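Local coordinates for protein CalS13 (Micromonospora echinospora, PDB 4ZAS) that binds the nucleotide sugar dTDP-4-keto-6-deoxyglucose and probably works as a pyridoxal phosphate-dependent sugar aminotransferase, at residues 146-151 with 174-179; 307-312 with 398-403. One frame throughout, in Å; residues are numbered along the deposited sequence.

Contact 1: residues 146-151 with 174-179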
loop_
_atom_site.group_PDB
_atom_site.type_symbol
_atom_site.label_atom_id
_atom_site.label_comp_id
_atom_site.label_asym_id
_atom_site.label_seq_id
_atom_site.Cartn_x
_atom_site.Cartn_y
_atom_site.Cartn_z
ATOM N N ASP A 146 -5.888 -9.346 31.552
ATOM C CA ASP A 146 -5.056 -10.352 30.897
ATOM C C ASP A 146 -3.810 -9.705 30.295
ATOM O O ASP A 146 -2.729 -10.294 30.298
ATOM C CB ASP A 146 -5.811 -11.094 29.804
ATOM C CG ASP A 146 -5.035 -12.301 29.288
ATOM O OD1 ASP A 146 -4.467 -13.059 30.111
ATOM O OD2 ASP A 146 -4.958 -12.459 28.053
ATOM N N LEU A 147 -3.987 -8.498 29.763
ATOM C CA LEU A 147 -2.887 -7.709 29.233
ATOM C C LEU A 147 -1.837 -7.458 30.297
ATOM O O LEU A 147 -0.641 -7.651 30.068
ATOM C CB LEU A 147 -3.391 -6.378 28.690
ATOM C CG LEU A 147 -2.282 -5.424 28.237
ATOM C CD1 LEU A 147 -1.553 -5.979 27.022
ATOM C CD2 LEU A 147 -2.849 -4.046 27.946
ATOM N N ALA A 148 -2.295 -7.027 31.465
ATOM C CA ALA A 148 -1.399 -6.716 32.569
ATOM C C ALA A 148 -0.466 -7.881 32.912
ATOM O O ALA A 148 0.709 -7.676 33.216
ATOM C CB ALA A 148 -2.209 -6.323 33.788
ATOM N N ALA A 149 -0.999 -9.098 32.860
ATOM C CA ALA A 149 -0.245 -10.300 33.213
ATOM C C ALA A 149 0.795 -10.671 32.130
ATOM O O ALA A 149 1.809 -11.306 32.413
ATOM C CB ALA A 149 -1.211 -11.474 33.493
ATOM N N LYS A 150 0.523 -10.313 30.882
ATOM C CA LYS A 150 1.355 -10.781 29.780
ATOM C C LYS A 150 2.416 -9.767 29.352
ATOM O O LYS A 150 3.282 -10.077 28.533
ATOM C CB LYS A 150 0.458 -11.154 28.590
ATOM C CG LYS A 150 -0.387 -12.388 28.869
ATOM C CD LYS A 150 -1.300 -12.748 27.720
ATOM C CE LYS A 150 -1.966 -14.084 27.980
ATOM N NZ LYS A 150 -3.047 -14.301 27.014
ATOM N N ILE A 151 2.373 -8.565 29.917
ATOM C CA ILE A 151 3.379 -7.566 29.574
ATOM C C ILE A 151 4.704 -8.034 30.118
ATOM O O ILE A 151 4.800 -8.543 31.229
ATOM C CB ILE A 151 3.017 -6.176 30.080
ATOM C CG1 ILE A 151 1.935 -5.578 29.187
ATOM C CG2 ILE A 151 4.226 -5.269 30.017
ATOM C CD1 ILE A 151 1.532 -4.193 29.594
ATOM N N ARG A 174 -3.733 2.727 30.084
ATOM C CA ARG A 174 -2.568 3.528 30.435
ATOM C C ARG A 174 -2.063 3.153 31.815
ATOM O O ARG A 174 -0.868 2.955 32.000
ATOM C CB ARG A 174 -2.901 5.025 30.376
ATOM C CG ARG A 174 -1.714 5.945 30.631
ATOM C CD ARG A 174 -1.932 7.359 30.101
ATOM N NE ARG A 174 -0.677 7.859 29.568
ATOM C CZ ARG A 174 -0.358 7.933 28.287
ATOM N NH1 ARG A 174 -1.238 7.617 27.353
ATOM N NH2 ARG A 174 0.840 8.387 27.941
ATOM N N ALA A 175 -2.968 3.011 32.774
ATOM C CA ALA A 175 -2.560 2.635 34.125
ATOM C C ALA A 175 -1.935 1.247 34.152
ATOM O O ALA A 175 -0.950 1.007 34.839
ATOM C CB ALA A 175 -3.743 2.679 35.065
ATOM N N VAL A 176 -2.515 0.333 33.391
ATOM C CA VAL A 176 -2.031 -1.032 33.349
ATOM C C VAL A 176 -0.657 -1.056 32.682
ATOM O O VAL A 176 0.267 -1.697 33.180
ATOM C CB VAL A 176 -3.055 -1.942 32.667
ATOM C CG1 VAL A 176 -2.420 -3.219 32.198
ATOM C CG2 VAL A 176 -4.174 -2.228 33.625
ATOM N N VAL A 177 -0.506 -0.356 31.562
ATOM C CA VAL A 177 0.797 -0.321 30.914
ATOM C C VAL A 177 1.833 0.328 31.811
ATOM O O VAL A 177 2.953 -0.167 31.913
ATOM C CB VAL A 177 0.747 0.412 29.571
ATOM C CG1 VAL A 177 2.155 0.679 29.065
ATOM C CG2 VAL A 177 -0.057 -0.396 28.552
ATOM N N ASP A 178 1.448 1.403 32.491
ATOM C CA ASP A 178 2.367 2.144 33.351
ATOM C C ASP A 178 2.813 1.324 34.553
ATOM O O ASP A 178 3.973 1.415 34.956
ATOM C CB ASP A 178 1.748 3.483 33.795
ATOM C CG ASP A 178 1.753 4.528 32.670
ATOM O OD1 ASP A 178 2.364 4.263 31.613
ATOM O OD2 ASP A 178 1.161 5.616 32.829
ATOM N N ARG A 179 1.901 0.554 35.146
ATOM C CA ARG A 179 2.242 -0.296 36.296
ATOM C C ARG A 179 3.125 -1.487 35.883
ATOM O O ARG A 179 4.112 -1.791 36.546
ATOM C CB ARG A 179 0.969 -0.756 37.019
ATOM C CG ARG A 179 1.195 -1.658 38.229
ATOM C CD ARG A 179 -0.132 -2.100 38.849
ATOM N NE ARG A 179 0.014 -2.722 40.167
ATOM C CZ ARG A 179 0.022 -2.062 41.321
ATOM N NH1 ARG A 179 -0.072 -0.740 41.326
ATOM N NH2 ARG A 179 0.150 -2.725 42.466
#
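Val176 presses its CG1 methyl onto the backbone of the facing helix at Ala148, 3.5 Å from Ala148 CB and 3.7 Å from Ala148 CA. The short alanine side chain lets the two helices come close at this level, with Ala148 CA and Val176 CA 5.8 Å apart. A chi1 of 161° places CG1 of Val176 opposite its own backbone N and aims it across the interface. The same methyl is approached more loosely by a second neighbour, Leu147, whose CD2 lies 4.4 Å from Val176 CG1. At the end of helix 144-150, Ile151 has just left helical geometry. Its outstretched CG1-CD1 arm (chi2 -179°) carries CD1 to 4.2 Å from Val177 CA, with the CG2 methyl of Val177 equally near.

Beneath this row lies the central mixed sheet of the fold type I large domain. Ile158 of strand 155-161 touches Leu147, Ile151 and Val177, while Leu110 of strand 108-111 supports Leu147 and Ile151. On the flank of helix 144-150 turned from its partner, Lys150 NZ forms a salt bridge of 2.9 Å with Asp146 OD2 through the syn lone pair of that oxygen; Asp178 of the partner helix has its own salt bridge with Arg187. Across the interface itself, cohesion rests on methyl groups packed against one another and on alpha carbons, so shape rather than charge pairs these helices.

Contact 2: residues 307-312 with 398-403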
loop_
_atom_site.group_PDB
_atom_site.type_symbol
_atom_site.label_atom_id
_atom_site.label_comp_id
_atom_site.label_asym_id
_atom_site.label_seq_id
_atom_site.Cartn_x
_atom_site.Cartn_y
_atom_site.Cartn_z
ATOM N N ALA A 307 -33.574 -5.115 24.412
ATOM C CA ALA A 307 -33.300 -5.482 25.792
ATOM C C ALA A 307 -34.335 -6.460 26.308
ATOM O O ALA A 307 -35.541 -6.278 26.120
ATOM C CB ALA A 307 -33.254 -4.253 26.663
ATOM N N GLY A 308 -33.864 -7.481 27.003
ATOM C CA GLY A 308 -34.771 -8.445 27.579
ATOM C C GLY A 308 -35.309 -9.493 26.621
ATOM O O GLY A 308 -36.281 -10.163 26.943
ATOM N N ILE A 309 -34.698 -9.636 25.446
ATOM C CA ILE A 309 -35.067 -10.737 24.552
ATOM C C ILE A 309 -34.268 -11.969 24.933
ATOM O O ILE A 309 -33.041 -11.921 25.023
ATOM C CB ILE A 309 -34.848 -10.414 23.073
ATOM C CG1 ILE A 309 -35.759 -9.277 22.629
ATOM C CG2 ILE A 309 -35.163 -11.631 22.240
ATOM C CD1 ILE A 309 -35.561 -8.895 21.183
ATOM N N ASP A 310 -34.960 -13.070 25.195
ATOM C CA ASP A 310 -34.238 -14.253 25.610
ATOM C C ASP A 310 -33.331 -14.756 24.490
ATOM O O ASP A 310 -33.761 -14.886 23.339
ATOM C CB ASP A 310 -35.190 -15.346 26.037
ATOM C CG ASP A 310 -34.463 -16.521 26.621
ATOM O OD1 ASP A 310 -34.061 -16.458 27.805
ATOM O OD2 ASP A 310 -34.231 -17.481 25.864
ATOM N N GLY A 311 -32.064 -14.995 24.820
ATOM C CA GLY A 311 -31.117 -15.474 23.832
ATOM C C GLY A 311 -30.331 -14.381 23.137
ATOM O O GLY A 311 -29.547 -14.642 22.225
ATOM N N VAL A 312 -30.568 -13.145 23.553
ATOM C CA VAL A 312 -29.895 -11.990 22.977
ATOM C C VAL A 312 -29.195 -11.229 24.085
ATOM O O VAL A 312 -29.851 -10.693 24.973
ATOM C CB VAL A 312 -30.875 -11.075 22.226
ATOM C CG1 VAL A 312 -30.196 -9.779 21.868
ATOM C CG2 VAL A 312 -31.406 -11.767 21.004
ATOM N N GLU A 398 -38.326 -6.526 14.857
ATOM C CA GLU A 398 -39.513 -7.382 14.775
ATOM C C GLU A 398 -39.101 -8.818 14.462
ATOM O O GLU A 398 -39.633 -9.772 15.033
ATOM C CB GLU A 398 -40.475 -6.852 13.712
ATOM C CG GLU A 398 -41.971 -7.050 13.972
ATOM C CD GLU A 398 -42.454 -6.400 15.269
ATOM O OE1 GLU A 398 -41.827 -5.408 15.724
ATOM O OE2 GLU A 398 -43.493 -6.856 15.804
ATOM N N THR A 399 -38.133 -8.956 13.563
ATOM C CA THR A 399 -37.634 -10.263 13.148
ATOM C C THR A 399 -36.939 -11.022 14.274
ATOM O O THR A 399 -37.207 -12.204 14.486
ATOM C CB THR A 399 -36.639 -10.131 11.987
ATOM O OG1 THR A 399 -37.298 -9.535 10.866
ATOM C CG2 THR A 399 -36.068 -11.504 11.600
ATOM N N ILE A 400 -36.069 -10.327 15.007
ATOM C CA ILE A 400 -35.340 -10.920 16.126
ATOM C C ILE A 400 -36.343 -11.415 17.177
ATOM O O ILE A 400 -36.165 -12.487 17.757
ATOM C CB ILE A 400 -34.305 -9.915 16.730
ATOM C CG1 ILE A 400 -33.252 -9.535 15.688
ATOM C CG2 ILE A 400 -33.633 -10.496 17.956
ATOM C CD1 ILE A 400 -32.203 -8.521 16.162
ATOM N N LYS A 401 -37.408 -10.645 17.392
ATOM C CA LYS A 401 -38.466 -10.992 18.354
ATOM C C LYS A 401 -39.342 -12.187 17.918
ATOM O O LYS A 401 -40.049 -12.782 18.743
ATOM C CB LYS A 401 -39.350 -9.764 18.618
ATOM C CG LYS A 401 -38.746 -8.749 19.599
ATOM C CD LYS A 401 -39.660 -7.546 19.819
ATOM C CE LYS A 401 -39.070 -6.558 20.820
ATOM N NZ LYS A 401 -39.876 -5.303 20.909
ATOM N N SER A 402 -39.322 -12.520 16.627
ATOM C CA SER A 402 -40.094 -13.655 16.115
ATOM C C SER A 402 -39.415 -14.974 16.465
ATOM O O SER A 402 -39.902 -16.044 16.131
ATOM C CB SER A 402 -40.274 -13.560 14.597
ATOM O OG SER A 402 -39.065 -13.886 13.917
ATOM N N GLY A 403 -38.256 -14.887 17.096
ATOM C CA GLY A 403 -37.536 -16.066 17.520
ATOM C C GLY A 403 -36.839 -16.835 16.415
ATOM O O GLY A 403 -36.966 -16.539 15.221
#
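The turn at Ile309 faces the last turn of helix 390-401, with Ile309 CA 7.1 Å from Lys401 CA. This is the small C-terminal domain of a fold type I aminotransferase, in which a three-stranded antiparallel sheet is backed by helices. Residues 309 to 312 make a type II beta turn, closed by the bond from Val312 N to Ile309 O at 3.1 Å. Gly311 takes the positive-phi position of the turn (phi 93°), and the chain then enters strand 312-313.

Both ends of the turn present side chains to the helix. Ile309 does most of the touching: with CG1 turned opposite its carbonyl carbon (chi1 -64°), CD1 extends across to Lys401 CG at 3.6 Å. The same methyl meets Ile400 CG2 at 4.1 Å, so it sits against an aliphatic lysine stem and an isoleucine branch at once. Each of these side chains runs at about a right angle to Ile309. Val312, at the start of strand 312-313, brings its CG2 to within 4.0 Å of Ile400 CG2, making that isoleucine methyl common ground for both ends of the turn.

Deeper in the domain, Ile400 also packs on Phe338 and Leu342 of helix 335-344, and shares Leu330 of strand 328-332 with Val312. Lys401 uses only its stem here; its NZ makes a long, weak ion pair with Glu305. Just beyond, Ser402 OG, also bonded to Arg341 NH2, donates a 2.6 Å hydrogen bond to Thr399 O, in the carbonyl plane and on a lone pair, with a C=O...OG angle of 138°.

Contacts 1 and 2 occupy distant regions of one chain: their centres are 38 Å apart, their nearest atoms about 24 Å, and they do not touch. They follow in series, contact 1 being complete before contact 2 begins. Contact 1 pairs two helices over the mixed seven-stranded sheet, whereas contact 2 joins the exit of the long helix 275-305 to the C-terminal helix 390-401 beside the antiparallel sheet of strands 312-313, 328-332 and 379-382. No sheet is common to both. The two lie in different parts of the fold, one on the large-domain sheet and the other in the C-terminal domain, away from the lysine predicted to carry the cofactor and from the nucleotide-sugar pocket.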